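Side-chain contacts in ABC transporter binding protein AcbH (Actinoplanes, PDB 3OO8), which serves as the extracellular solute receptor of an ABC transporter, binding beta-D-galactopyranose with exclusive preference: residues W188-T193 and K385-F390; K209-K212 and P216-D219; F370-T375 and M379-I384. The protein carries 2 engineered substitutions. One frame throughout, in Å; residues are numbered along the deposited sequence.

Interaction 1: residues W188-T193 and K385-F390; sequences WPALGT and KLIQQF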
loop_
_atom_site.group_PDB
_atom_site.type_symbol
_atom_site.label_atom_id
_atom_site.label_comp_id
_atom_site.label_asym_id
_atom_site.label_seq_id
_atom_site.Cartn_x
_atom_site.Cartn_y
_atom_site.Cartn_z
ATOM N N TRP A 188 -4.736 10.528 7.138
ATOM C CA TRP A 188 -4.469 9.572 6.058
ATOM C C TRP A 188 -5.434 8.352 5.991
ATOM O O TRP A 188 -5.668 7.852 4.896
ATOM C CB TRP A 188 -3.005 9.099 6.060
ATOM C CG TRP A 188 -2.624 8.478 7.376
ATOM C CD1 TRP A 188 -2.021 9.103 8.447
ATOM C CD2 TRP A 188 -2.823 7.113 7.768
ATOM N NE1 TRP A 188 -1.869 8.220 9.489
ATOM C CE2 TRP A 188 -2.333 6.985 9.096
ATOM C CE3 TRP A 188 -3.384 5.988 7.133
ATOM C CZ2 TRP A 188 -2.373 5.776 9.791
ATOM C CZ3 TRP A 188 -3.420 4.770 7.838
ATOM C CH2 TRP A 188 -2.929 4.690 9.163
ATOM N N PRO A 189 -6.018 7.882 7.118
ATOM C CA PRO A 189 -6.847 6.671 6.973
ATOM C C PRO A 189 -7.960 6.743 5.911
ATOM O O PRO A 189 -8.133 5.781 5.144
ATOM C CB PRO A 189 -7.461 6.484 8.386
ATOM C CG PRO A 189 -6.396 7.069 9.292
ATOM C CD PRO A 189 -5.935 8.307 8.533
ATOM N N ALA A 190 -8.670 7.871 5.817
ATOM C CA ALA A 190 -9.797 7.985 4.879
ATOM C C ALA A 190 -9.373 7.992 3.421
ATOM O O ALA A 190 -10.208 7.767 2.538
ATOM C CB ALA A 190 -10.650 9.256 5.201
ATOM N N LEU A 191 -8.112 8.315 3.174
ATOM C CA LEU A 191 -7.626 8.268 1.788
ATOM C C LEU A 191 -7.812 6.858 1.228
ATOM O O LEU A 191 -8.043 6.696 0.030
ATOM C CB LEU A 191 -6.156 8.653 1.707
ATOM C CG LEU A 191 -5.760 10.037 2.261
ATOM C CD1 LEU A 191 -4.291 10.299 1.924
ATOM C CD2 LEU A 191 -6.694 11.081 1.617
ATOM N N GLY A 192 -7.707 5.843 2.087
ATOM C CA GLY A 192 -7.878 4.447 1.640
ATOM C C GLY A 192 -9.279 4.173 1.124
ATOM O O GLY A 192 -9.477 3.318 0.271
ATOM N N THR A 193 -10.282 4.812 1.723
ATOM C CA THR A 193 -11.650 4.642 1.249
ATOM C C THR A 193 -11.818 5.308 -0.134
ATOM O O THR A 193 -12.467 4.743 -1.028
ATOM C CB THR A 193 -12.671 5.159 2.275
ATOM O OG1 THR A 193 -12.668 4.251 3.386
ATOM C CG2 THR A 193 -14.052 5.185 1.655
ATOM N N LYS A 385 -7.427 17.091 3.960
ATOM C CA LYS A 385 -8.319 18.066 4.538
ATOM C C LYS A 385 -9.636 18.106 3.780
ATOM O O LYS A 385 -10.709 18.244 4.385
ATOM C CB LYS A 385 -7.662 19.456 4.505
ATOM C CG LYS A 385 -8.276 20.435 5.473
ATOM C CD LYS A 385 -7.593 21.808 5.404
ATOM C CE LYS A 385 -6.119 21.749 5.790
ATOM N NZ LYS A 385 -5.261 21.378 4.626
ATOM N N LEU A 386 -9.552 17.957 2.457
ATOM C CA LEU A 386 -10.774 18.032 1.652
ATOM C C LEU A 386 -11.670 16.832 1.952
ATOM O O LEU A 386 -12.882 16.952 1.987
ATOM C CB LEU A 386 -10.458 18.149 0.147
ATOM C CG LEU A 386 -9.707 19.431 -0.185
ATOM C CD1 LEU A 386 -9.195 19.353 -1.635
ATOM C CD2 LEU A 386 -10.636 20.648 -0.002
ATOM N N ILE A 387 -11.069 15.664 2.187
ATOM C CA ILE A 387 -11.859 14.488 2.518
ATOM C C ILE A 387 -12.472 14.611 3.903
ATOM O O ILE A 387 -13.576 14.180 4.107
ATOM C CB ILE A 387 -11.083 13.180 2.264
ATOM C CG1 ILE A 387 -11.023 12.969 0.747
ATOM C CG2 ILE A 387 -11.726 12.004 2.990
ATOM C CD1 ILE A 387 -10.071 11.882 0.291
ATOM N N GLN A 388 -11.768 15.276 4.819
ATOM C CA GLN A 388 -12.343 15.537 6.151
ATOM C C GLN A 388 -13.547 16.450 6.030
ATOM O O GLN A 388 -14.571 16.254 6.705
ATOM C CB GLN A 388 -11.307 16.143 7.089
ATOM C CG GLN A 388 -10.370 15.101 7.685
ATOM C CD GLN A 388 -9.233 15.706 8.452
ATOM O OE1 GLN A 388 -8.849 16.859 8.229
ATOM N NE2 GLN A 388 -8.669 14.927 9.361
ATOM N N GLN A 389 -13.448 17.415 5.123
ATOM C CA GLN A 389 -14.556 18.337 4.883
ATOM C C GLN A 389 -15.780 17.569 4.339
ATOM O O GLN A 389 -16.916 17.785 4.780
ATOM C CB GLN A 389 -14.087 19.481 3.972
ATOM C CG GLN A 389 -15.111 20.582 3.773
ATOM C CD GLN A 389 -14.538 21.790 3.040
ATOM O OE1 GLN A 389 -13.366 21.798 2.639
ATOM N NE2 GLN A 389 -15.375 22.810 2.841
ATOM N N PHE A 390 -15.548 16.614 3.437
ATOM C CA PHE A 390 -16.622 15.764 2.935
ATOM C C PHE A 390 -17.264 14.931 4.060
ATOM O O PHE A 390 -18.485 14.857 4.193
ATOM C CB PHE A 390 -16.119 14.821 1.824
ATOM C CG PHE A 390 -17.134 13.789 1.427
ATOM C CD1 PHE A 390 -18.200 14.112 0.585
ATOM C CD2 PHE A 390 -17.059 12.488 1.925
ATOM C CE1 PHE A 390 -19.157 13.142 0.225
ATOM C CE2 PHE A 390 -18.020 11.535 1.583
ATOM C CZ PHE A 390 -19.061 11.847 0.737
#
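Ala-190 and Leu-191 meet Ile-387 in a small, wholly apolar contact of the class 2 solute-binding protein fold, between the start of the 191-201 region and helix 377-392. The two touches are made by the two branches of one isoleucine. Its CG2 meets Ala-190 CB at 3.7 Å, where the short methyl lets the backbones come to a CA-to-CA distance of 7.2 Å between Ala-190 and Ile-387. A beta-branched residue suits this place because it presents two methyl-ended arms from a single helical position.

No hydrogen bond crosses between the segments; polar links come through Asp-184. This residue, in the chain just before, takes the backbone N of Ala-190 through OD1 and the side-chain NE2 of Gln-388 through its backbone O, tying both segments to the same residue. Trp-229 of helix 220-232 also packs on Ile-387. Leu-191 also touches Glu-372, a galactose-site position that is engineered here, which places this apolar contact next to the sugar site.

With Ile-387 CG1 anti to the carbonyl carbon (chi1 -74°), the longer arm extends to Leu-191, where CD1 meets CD2 of the leucine at 3.7 Å.

Interaction 2: residues K209-K212 and P216-D219; sequences KLMK and PWTD
The connection between helices 204-212 and 220-232 gives this contact its form: the first helix ends, the chain doubles back, and a type I beta turn from Pro-216 to Asp-219 leads into the second. Leu-210 and Met-211 of the first helix pack against the indole of Trp-217 in the turn. The turn is closed by the backbone bond from Asp-219 N to Pro-216 O, and Asp-219 is the N-cap of the following helix, its OD2 accepting from Gly-221 N and also bonded to Tyr-206 OH.

Leucine suits the indole because its fork spreads over a flat surface. Leu-210 CG stands anti to the backbone N (chi1 -177°), which carries both methyls over one face of the ring system. CD1 makes a CH-pi contact with the five-membered ring of Trp-217, 3.9 Å from its centroid and only 11° off the normal, while CD2 covers the six-membered part, 3.9 Å from Trp-217 CZ3. The same CD1 also touches Pro-216 O at 3.7 Å.

Met-211 starts away from the turn, but its chain bends at chi2 and chi3 and returns its methyl to the far end of the indole, CE lying 3.7 Å from Trp-217 CH2 in an oblique approach. The unbranched, flexible thioether chain suits such a return. Met-379 and Met-383 of helix 377-392, with Ala-406 and Ala-410 of helix 396-413, also pack on the tryptophan, so that three helices enclose it.

The polar atom of the buried ring is satisfied by water. One molecule, in the indole plane at its edge, accepts from Trp-217 NE1 at 3.0 Å and donates to Leu-210 O at 2.8 Å.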
loop_
_atom_site.group_PDB
_atom_site.type_symbol
_atom_site.label_atom_id
_atom_site.label_comp_id
_atom_site.label_asym_id
_atom_site.label_seq_id
_atom_site.Cartn_x
_atom_site.Cartn_y
_atom_site.Cartn_z
ATOM N N LYS A 209 -4.303 7.652 -13.513
ATOM C CA LYS A 209 -4.401 8.893 -14.297
ATOM C C LYS A 209 -4.782 10.049 -13.400
ATOM O O LYS A 209 -4.190 11.139 -13.489
ATOM C CB LYS A 209 -5.409 8.755 -15.431
ATOM C CG LYS A 209 -4.910 7.982 -16.657
ATOM C CD LYS A 209 -6.051 7.892 -17.659
ATOM C CE LYS A 209 -5.595 7.281 -18.962
ATOM N NZ LYS A 209 -6.777 7.152 -19.862
ATOM N N LEU A 210 -5.743 9.804 -12.501
ATOM C CA LEU A 210 -6.164 10.839 -11.574
ATOM C C LEU A 210 -5.002 11.227 -10.652
ATOM O O LEU A 210 -4.744 12.407 -10.414
ATOM C CB LEU A 210 -7.375 10.387 -10.738
ATOM C CG LEU A 210 -7.953 11.428 -9.766
ATOM C CD1 LEU A 210 -8.520 12.651 -10.491
ATOM C CD2 LEU A 210 -9.010 10.826 -8.837
ATOM N N MET A 211 -4.285 10.214 -10.150
ATOM C CA MET A 211 -3.111 10.465 -9.320
ATOM C C MET A 211 -2.067 11.294 -10.018
ATOM O O MET A 211 -1.430 12.108 -9.361
ATOM C CB MET A 211 -2.483 9.155 -8.850
ATOM C CG MET A 211 -3.395 8.429 -7.854
ATOM S SD MET A 211 -4.011 9.174 -6.342
ATOM C CE MET A 211 -5.582 9.870 -6.828
ATOM N N LYS A 212 -1.868 11.043 -11.307
ATOM C CA LYS A 212 -0.863 11.772 -12.101
ATOM C C LYS A 212 -1.401 13.108 -12.656
ATOM O O LYS A 212 -0.652 13.885 -13.263
ATOM C CB LYS A 212 -0.324 10.881 -13.190
ATOM C CG LYS A 212 0.522 9.688 -12.653
ATOM C CD LYS A 212 1.002 8.812 -13.771
ATOM C CE LYS A 212 1.889 7.687 -13.260
ATOM N NZ LYS A 212 3.091 8.163 -12.478
ATOM N N PRO A 216 -8.736 15.416 -14.504
ATOM C CA PRO A 216 -8.884 16.410 -13.427
ATOM C C PRO A 216 -9.777 15.954 -12.269
ATOM O O PRO A 216 -10.587 15.044 -12.445
ATOM C CB PRO A 216 -9.578 17.582 -14.123
ATOM C CG PRO A 216 -10.305 16.961 -15.256
ATOM C CD PRO A 216 -9.608 15.690 -15.658
ATOM N N TRP A 217 -9.612 16.583 -11.110
ATOM C CA TRP A 217 -10.408 16.231 -9.943
ATOM C C TRP A 217 -11.854 16.597 -10.128
ATOM O O TRP A 217 -12.659 16.169 -9.330
ATOM C CB TRP A 217 -9.839 16.844 -8.667
ATOM C CG TRP A 217 -8.567 16.121 -8.266
ATOM C CD1 TRP A 217 -7.311 16.354 -8.751
ATOM C CD2 TRP A 217 -8.471 14.990 -7.392
ATOM N NE1 TRP A 217 -6.419 15.456 -8.183
ATOM C CE2 TRP A 217 -7.114 14.604 -7.361
ATOM C CE3 TRP A 217 -9.407 14.281 -6.607
ATOM C CZ2 TRP A 217 -6.650 13.545 -6.564
ATOM C CZ3 TRP A 217 -8.938 13.209 -5.800
ATOM C CH2 TRP A 217 -7.572 12.862 -5.797
ATOM N N THR A 218 -12.163 17.382 -11.157
ATOM C CA THR A 218 -13.537 17.763 -11.484
ATOM C C THR A 218 -14.208 16.733 -12.387
ATOM O O THR A 218 -15.375 16.896 -12.765
ATOM C CB THR A 218 -13.564 19.126 -12.185
ATOM O OG1 THR A 218 -12.495 19.170 -13.151
ATOM C CG2 THR A 218 -13.390 20.234 -11.170
ATOM N N ASP A 219 -13.481 15.673 -12.735
ATOM C CA ASP A 219 -14.031 14.683 -13.653
ATOM C C ASP A 219 -15.247 13.981 -13.070
ATOM O O ASP A 219 -15.294 13.759 -11.864
ATOM C CB ASP A 219 -12.976 13.646 -13.998
ATOM C CG ASP A 219 -13.419 12.727 -15.109
ATOM O OD1 ASP A 219 -13.298 13.136 -16.283
ATOM O OD2 ASP A 219 -13.849 11.587 -14.821
HETATM O O HOH W 1 -3.681 14.618 -8.972
#

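Interaction 3: residues F370-T375 and M379-I384; sequences FMERDT and MANAMI. Engineered in segment 370-375: Glu-372 (natural residue Asp).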
loop_
_atom_site.group_PDB
_atom_site.type_symbol
_atom_site.label_atom_id
_atom_site.label_comp_id
_atom_site.label_asym_id
_atom_site.label_seq_id
_atom_site.Cartn_x
_atom_site.Cartn_y
_atom_site.Cartn_z
ATOM N N PHE A 370 -1.354 3.059 -2.303
ATOM C CA PHE A 370 -1.976 4.028 -1.355
ATOM C C PHE A 370 -1.773 5.441 -1.879
ATOM O O PHE A 370 -0.756 5.742 -2.488
ATOM C CB PHE A 370 -1.472 3.856 0.087
ATOM C CG PHE A 370 -2.243 4.676 1.099
ATOM C CD1 PHE A 370 -3.551 4.343 1.461
ATOM C CD2 PHE A 370 -1.625 5.754 1.718
ATOM C CE1 PHE A 370 -4.240 5.107 2.419
ATOM C CE2 PHE A 370 -2.317 6.507 2.670
ATOM C CZ PHE A 370 -3.617 6.176 3.008
ATOM N N MET A 371 -2.760 6.302 -1.664
ATOM C CA MET A 371 -2.701 7.644 -2.261
ATOM C C MET A 371 -1.415 8.401 -1.962
ATOM O O MET A 371 -0.872 9.081 -2.834
ATOM C CB MET A 371 -3.921 8.468 -1.842
ATOM C CG MET A 371 -3.975 9.787 -2.633
ATOM S SD MET A 371 -5.304 10.892 -2.070
ATOM C CE MET A 371 -6.768 9.931 -2.488
ATOM N N GLU A 372 -0.901 8.267 -0.747
ATOM C CA GLU A 372 0.329 8.969 -0.376
ATOM C C GLU A 372 1.571 8.618 -1.205
ATOM O O GLU A 372 2.542 9.401 -1.231
ATOM C CB GLU A 372 0.619 8.741 1.094
ATOM C CG GLU A 372 -0.373 9.429 1.978
ATOM C CD GLU A 372 0.148 10.702 2.559
ATOM O OE1 GLU A 372 0.893 11.452 1.863
ATOM O OE2 GLU A 372 -0.194 10.922 3.746
ATOM N N ARG A 373 1.553 7.457 -1.853
ATOM C CA ARG A 373 2.669 7.027 -2.690
ATOM C C ARG A 373 2.318 7.079 -4.159
ATOM O O ARG A 373 3.221 7.158 -5.001
ATOM C CB ARG A 373 3.091 5.597 -2.308
ATOM C CG ARG A 373 3.683 5.506 -0.923
ATOM C CD ARG A 373 4.101 4.068 -0.637
ATOM N NE ARG A 373 4.876 3.968 0.602
ATOM C CZ ARG A 373 5.551 2.872 0.960
ATOM N NH1 ARG A 373 5.541 1.823 0.166
ATOM N NH2 ARG A 373 6.261 2.838 2.085
ATOM N N ASP A 374 1.028 7.070 -4.501
ATOM C CA ASP A 374 0.677 7.092 -5.930
ATOM C C ASP A 374 0.603 8.493 -6.542
ATOM O O ASP A 374 0.627 8.638 -7.771
ATOM C CB ASP A 374 -0.641 6.340 -6.205
ATOM C CG ASP A 374 -0.448 4.829 -6.262
ATOM O OD1 ASP A 374 0.553 4.401 -6.893
ATOM O OD2 ASP A 374 -1.341 4.123 -5.757
ATOM N N THR A 375 0.458 9.502 -5.698
ATOM C CA THR A 375 0.471 10.891 -6.170
ATOM C C THR A 375 1.614 11.604 -5.464
ATOM O O THR A 375 2.355 10.998 -4.669
ATOM C CB THR A 375 -0.896 11.614 -5.944
ATOM O OG1 THR A 375 -0.904 12.850 -6.680
ATOM C CG2 THR A 375 -1.166 11.890 -4.465
ATOM N N MET A 379 -0.141 16.737 -3.089
ATOM C CA MET A 379 -1.509 16.434 -3.585
ATOM C C MET A 379 -2.246 15.551 -2.587
ATOM O O MET A 379 -3.385 15.822 -2.230
ATOM C CB MET A 379 -1.467 15.805 -4.981
ATOM C CG MET A 379 -2.859 15.701 -5.677
ATOM S SD MET A 379 -3.664 17.302 -5.961
ATOM C CE MET A 379 -5.139 17.212 -4.922
ATOM N N ALA A 380 -1.602 14.481 -2.121
ATOM C CA ALA A 380 -2.236 13.689 -1.055
ATOM C C ALA A 380 -2.559 14.493 0.192
ATOM O O ALA A 380 -3.618 14.293 0.802
ATOM C CB ALA A 380 -1.356 12.490 -0.703
ATOM N N ASN A 381 -1.649 15.378 0.596
ATOM C CA ASN A 381 -1.902 16.176 1.811
ATOM C C ASN A 381 -3.073 17.127 1.614
ATOM O O ASN A 381 -3.884 17.337 2.535
ATOM C CB ASN A 381 -0.661 16.959 2.238
ATOM C CG ASN A 381 0.401 16.056 2.821
ATOM O OD1 ASN A 381 0.094 14.989 3.361
ATOM N ND2 ASN A 381 1.664 16.459 2.690
ATOM N N ALA A 382 -3.222 17.635 0.404
ATOM C CA ALA A 382 -4.325 18.547 0.110
ATOM C C ALA A 382 -5.642 17.762 0.214
ATOM O O ALA A 382 -6.667 18.281 0.678
ATOM C CB ALA A 382 -4.140 19.140 -1.302
ATOM N N MET A 383 -5.625 16.503 -0.241
ATOM C CA MET A 383 -6.842 15.688 -0.213
ATOM C C MET A 383 -7.251 15.318 1.202
ATOM O O MET A 383 -8.420 15.090 1.455
ATOM C CB MET A 383 -6.702 14.397 -1.045
ATOM C CG MET A 383 -6.600 14.633 -2.552
ATOM S SD MET A 383 -7.921 15.694 -3.213
ATOM C CE MET A 383 -9.393 14.824 -2.676
ATOM N N ILE A 384 -6.283 15.164 2.106
ATOM C CA ILE A 384 -6.630 14.857 3.502
ATOM C C ILE A 384 -7.680 15.792 4.064
ATOM O O ILE A 384 -8.698 15.353 4.605
ATOM C CB ILE A 384 -5.369 14.830 4.381
ATOM C CG1 ILE A 384 -4.553 13.567 4.050
ATOM C CG2 ILE A 384 -5.742 14.854 5.860
ATOM C CD1 ILE A 384 -3.204 13.455 4.773
#
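Met-371 opens the contact by sending its side chain toward helix 377-392, where SD lies 3.9 Å from Met-383 CB and the two methionine chains cross at about a right angle. Next comes Glu-372, an engineered residue (aspartate in nature) at a galactose-binding position. Bent at chi2 (-101°), its carboxylate reaches over Ala-380, with OE1 3.6 Å from Ala-380 CB, and stands across the Asn-381 amide, its plane 90° from it, with OE1 3.9 Å from Asn-381 OD1, an approach of two oxygens and not a hydrogen bond. Arg-373, also of the sugar site, turns away to a salt bridge with Asp-301.

Thr-375, the first residue past the short helix, lays CG2 against Ala-380 N at 3.5 Å and Ala-380 CB at 3.8 Å. Its OG1 sits over Met-379 CB at 3.5 Å while hydrogen-bonded to Met-211 O, so threonine serves both an apolar and a polar neighbour. A valine in its place would probably leave Met-211 O without its hydroxyl partner and weaken the tie between the two chain segments.

With no hydrogen bond crossing, the segments meet by van der Waals contact, and the small Ala-380 side chain is consistent with the close backbone approach, 5.4 Å between Glu-372 CA and Ala-380 CA.

In the fold
All three contacts are largely buried, but they differ in depth and chemistry. Interaction 3 lies deepest, its centre about 12 Å from that of the chain, and carries sugar-site residues; interaction 1, its centre about 16 Å from the chain's centre, is purely aliphatic; interaction 2, its centre about 20 Å from the same point, is the outermost, and a water bridges its aromatic packing. Interactions 1 and 3 share helix 377-392 and touch directly, Leu-191 CD1 meeting Ile-384 CG1 and Phe-370 packing on Leu-191 and Gly-192. Interaction 2 joins interaction 3 through Met-383 CE on the Trp-217 ring and Met-211 SD beside Met-371 CG. Interactions 1 and 2 do not touch, though helices 191-201 and 204-212 are successive.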